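Local coordinates for protein A-adding tRNA nucleotidyltransferase (PDB 4WBY) that adds the terminal adenosine to tRNAs ending in CC, completing their CCA end with ATP as substrate and magnesium as cofactor, at residues A[274-279]-A[302-307]. Sequence-based numbering, arbitrary orientation.
Sequences YLLILI and ETYKFM
A single water joins Tyr304 to Ile279: it accepts a hydrogen bond from Tyr304 OH at 2.6 Å and donates one to Ile279 O, also at 2.6 Å. The bridge ties the residue just past helix 271-278 to helix 298-309, in the helical C-terminal half of this nucleotidyltransferase portion of a longer protein, away from the ATP and magnesium sites. The axes of 274-278 and 302-307 run in roughly the same direction, 35° apart and 10.8 Å from each other at closest approach; at that spacing the contact is made mainly by side chains. Ile279 is the first residue to leave helical geometry after helix 271-278, and its carbonyl takes the water. On the apolar side of the same pair, Ile279 CD1 rests 3.9 Å from Tyr304 CE1, meeting the ring obliquely. Leu276 reaches across with both methyls: CD2 lies 3.7 Å from Tyr304 CB, while CD1 touches Thr303 CG2 at 3.6 Å, the leucine and threonine side chains crossing at about a right angle. Tyr304 CG is anti to the backbone N (chi1 179°), which carries CG to the side of 274-279; the ring then lies beside Ile279 CD1. Leu291 of helix 284-293 touches both Leu276 and Tyr304. An alanine at Tyr304 would probably leave Ile279 CD1 without its aromatic neighbour and the bridging water without its phenol donor. Thr303 turns its hydroxyl to Ser337 OG and Trp299 O, leaving CG2 for the leucine. In Met307 the chain bends at chi3 (72°), and the terminal methyl CE packs 3.5 Å from Leu276 O.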
loop_
_atom_site.group_PDB
_atom_site.type_symbol
_atom_site.label_atom_id
_atom_site.label_comp_id
_atom_site.label_asym_id
_atom_site.label_seq_id
_atom_site.Cartn_x
_atom_site.Cartn_y
_atom_site.Cartn_z
ATOM N N TYR A 274 -9.309 -7.217 -4.196
ATOM C CA TYR A 274 -8.748 -7.320 -5.532
ATOM C C TYR A 274 -7.861 -8.544 -5.626
ATOM O O TYR A 274 -7.901 -9.273 -6.611
ATOM C CB TYR A 274 -7.938 -6.078 -5.893
ATOM C CG TYR A 274 -8.755 -4.829 -6.116
ATOM C CD1 TYR A 274 -9.316 -4.554 -7.359
ATOM C CD2 TYR A 274 -8.952 -3.917 -5.089
ATOM C CE1 TYR A 274 -10.054 -3.406 -7.566
ATOM C CE2 TYR A 274 -9.687 -2.769 -5.287
ATOM C CZ TYR A 274 -10.234 -2.517 -6.525
ATOM O OH TYR A 274 -10.962 -1.371 -6.720
ATOM N N LEU A 275 -7.052 -8.757 -4.592
ATOM C CA LEU A 275 -6.158 -9.904 -4.564
ATOM C C LEU A 275 -6.940 -11.221 -4.608
ATOM O O LEU A 275 -6.567 -12.147 -5.326
ATOM C CB LEU A 275 -5.271 -9.851 -3.324
ATOM C CG LEU A 275 -4.097 -10.820 -3.363
ATOM C CD1 LEU A 275 -3.059 -10.345 -4.373
ATOM C CD2 LEU A 275 -3.497 -10.943 -1.974
ATOM N N LEU A 276 -8.017 -11.300 -3.836
ATOM C CA LEU A 276 -8.853 -12.499 -3.843
ATOM C C LEU A 276 -9.430 -12.787 -5.224
ATOM O O LEU A 276 -9.456 -13.936 -5.657
ATOM C CB LEU A 276 -10.003 -12.378 -2.841
ATOM C CG LEU A 276 -9.582 -12.362 -1.371
ATOM C CD1 LEU A 276 -10.803 -12.296 -0.466
ATOM C CD2 LEU A 276 -8.741 -13.586 -1.030
ATOM N N ILE A 277 -9.902 -11.750 -5.913
ATOM C CA ILE A 277 -10.388 -11.925 -7.282
ATOM C C ILE A 277 -9.247 -12.374 -8.207
ATOM O O ILE A 277 -9.425 -13.284 -9.024
ATOM C CB ILE A 277 -11.034 -10.629 -7.827
ATOM C CG1 ILE A 277 -12.320 -10.296 -7.058
ATOM C CG2 ILE A 277 -11.322 -10.745 -9.317
ATOM C CD1 ILE A 277 -13.319 -11.447 -6.985
ATOM N N LEU A 278 -8.076 -11.751 -8.067
ATOM C CA LEU A 278 -6.901 -12.117 -8.862
ATOM C C LEU A 278 -6.522 -13.590 -8.778
ATOM O O LEU A 278 -6.144 -14.197 -9.774
ATOM C CB LEU A 278 -5.691 -11.296 -8.421
ATOM C CG LEU A 278 -5.277 -10.037 -9.153
ATOM C CD1 LEU A 278 -4.045 -9.525 -8.454
ATOM C CD2 LEU A 278 -5.004 -10.320 -10.620
ATOM N N ILE A 279 -6.622 -14.167 -7.583
ATOM C CA ILE A 279 -6.165 -15.535 -7.372
ATOM C C ILE A 279 -7.324 -16.523 -7.350
ATOM O O ILE A 279 -7.162 -17.675 -6.957
ATOM C CB ILE A 279 -5.350 -15.664 -6.065
ATOM C CG1 ILE A 279 -6.229 -15.368 -4.843
ATOM C CG2 ILE A 279 -4.117 -14.745 -6.115
ATOM C CD1 ILE A 279 -5.600 -15.737 -3.515
ATOM N N GLU A 302 -10.254 -16.296 5.664
ATOM C CA GLU A 302 -11.554 -16.929 5.833
ATOM C C GLU A 302 -12.457 -16.629 4.634
ATOM O O GLU A 302 -13.188 -17.502 4.167
ATOM C CB GLU A 302 -12.216 -16.470 7.132
ATOM C CG GLU A 302 -11.460 -16.866 8.408
ATOM C CD GLU A 302 -11.509 -18.353 8.730
ATOM O OE1 GLU A 302 -12.270 -19.103 8.077
ATOM O OE2 GLU A 302 -10.785 -18.772 9.659
ATOM N N THR A 303 -12.404 -15.403 4.119
ATOM C CA THR A 303 -13.211 -15.082 2.945
ATOM C C THR A 303 -12.746 -15.885 1.733
ATOM O O THR A 303 -13.573 -16.334 0.939
ATOM C CB THR A 303 -13.189 -13.572 2.647
ATOM O OG1 THR A 303 -13.984 -12.913 3.640
ATOM C CG2 THR A 303 -13.784 -13.260 1.274
ATOM N N TYR A 304 -11.438 -16.094 1.588
ATOM C CA TYR A 304 -10.957 -16.938 0.496
ATOM C C TYR A 304 -11.459 -18.384 0.603
ATOM O O TYR A 304 -11.929 -18.954 -0.385
ATOM C CB TYR A 304 -9.429 -16.921 0.429
ATOM C CG TYR A 304 -8.894 -17.795 -0.682
ATOM C CD1 TYR A 304 -8.997 -17.405 -2.013
ATOM C CD2 TYR A 304 -8.317 -19.025 -0.401
ATOM C CE1 TYR A 304 -8.530 -18.225 -3.034
ATOM C CE2 TYR A 304 -7.851 -19.842 -1.404
ATOM C CZ TYR A 304 -7.952 -19.440 -2.714
ATOM O OH TYR A 304 -7.487 -20.281 -3.701
ATOM N N LYS A 305 -11.380 -18.973 1.793
ATOM C CA LYS A 305 -11.866 -20.335 1.984
ATOM C C LYS A 305 -13.352 -20.392 1.656
ATOM O O LYS A 305 -13.825 -21.328 0.991
ATOM C CB LYS A 305 -11.599 -20.806 3.416
ATOM C CG LYS A 305 -12.011 -22.260 3.701
ATOM C CD LYS A 305 -11.674 -22.614 5.140
ATOM C CE LYS A 305 -11.903 -24.079 5.442
ATOM N NZ LYS A 305 -11.526 -24.377 6.851
ATOM N N PHE A 306 -14.086 -19.375 2.096
ATOM C CA PHE A 306 -15.518 -19.287 1.842
ATOM C C PHE A 306 -15.801 -19.170 0.346
ATOM O O PHE A 306 -16.696 -19.835 -0.180
ATOM C CB PHE A 306 -16.126 -18.096 2.596
ATOM C CG PHE A 306 -17.628 -18.115 2.636
ATOM C CD1 PHE A 306 -18.378 -17.568 1.604
ATOM C CD2 PHE A 306 -18.289 -18.704 3.701
ATOM C CE1 PHE A 306 -19.769 -17.606 1.638
ATOM C CE2 PHE A 306 -19.681 -18.736 3.754
ATOM C CZ PHE A 306 -20.425 -18.188 2.718
ATOM N N MET A 307 -15.031 -18.323 -0.325
ATOM C CA MET A 307 -15.127 -18.129 -1.764
ATOM C C MET A 307 -14.986 -19.471 -2.480
ATOM O O MET A 307 -15.753 -19.778 -3.398
ATOM C CB MET A 307 -14.053 -17.120 -2.246
ATOM C CG MET A 307 -14.272 -16.607 -3.665
ATOM S SD MET A 307 -13.074 -15.379 -4.215
ATOM C CE MET A 307 -11.621 -16.401 -4.430
HETATM O O HOH W 1 -8.435 -19.782 -6.031
#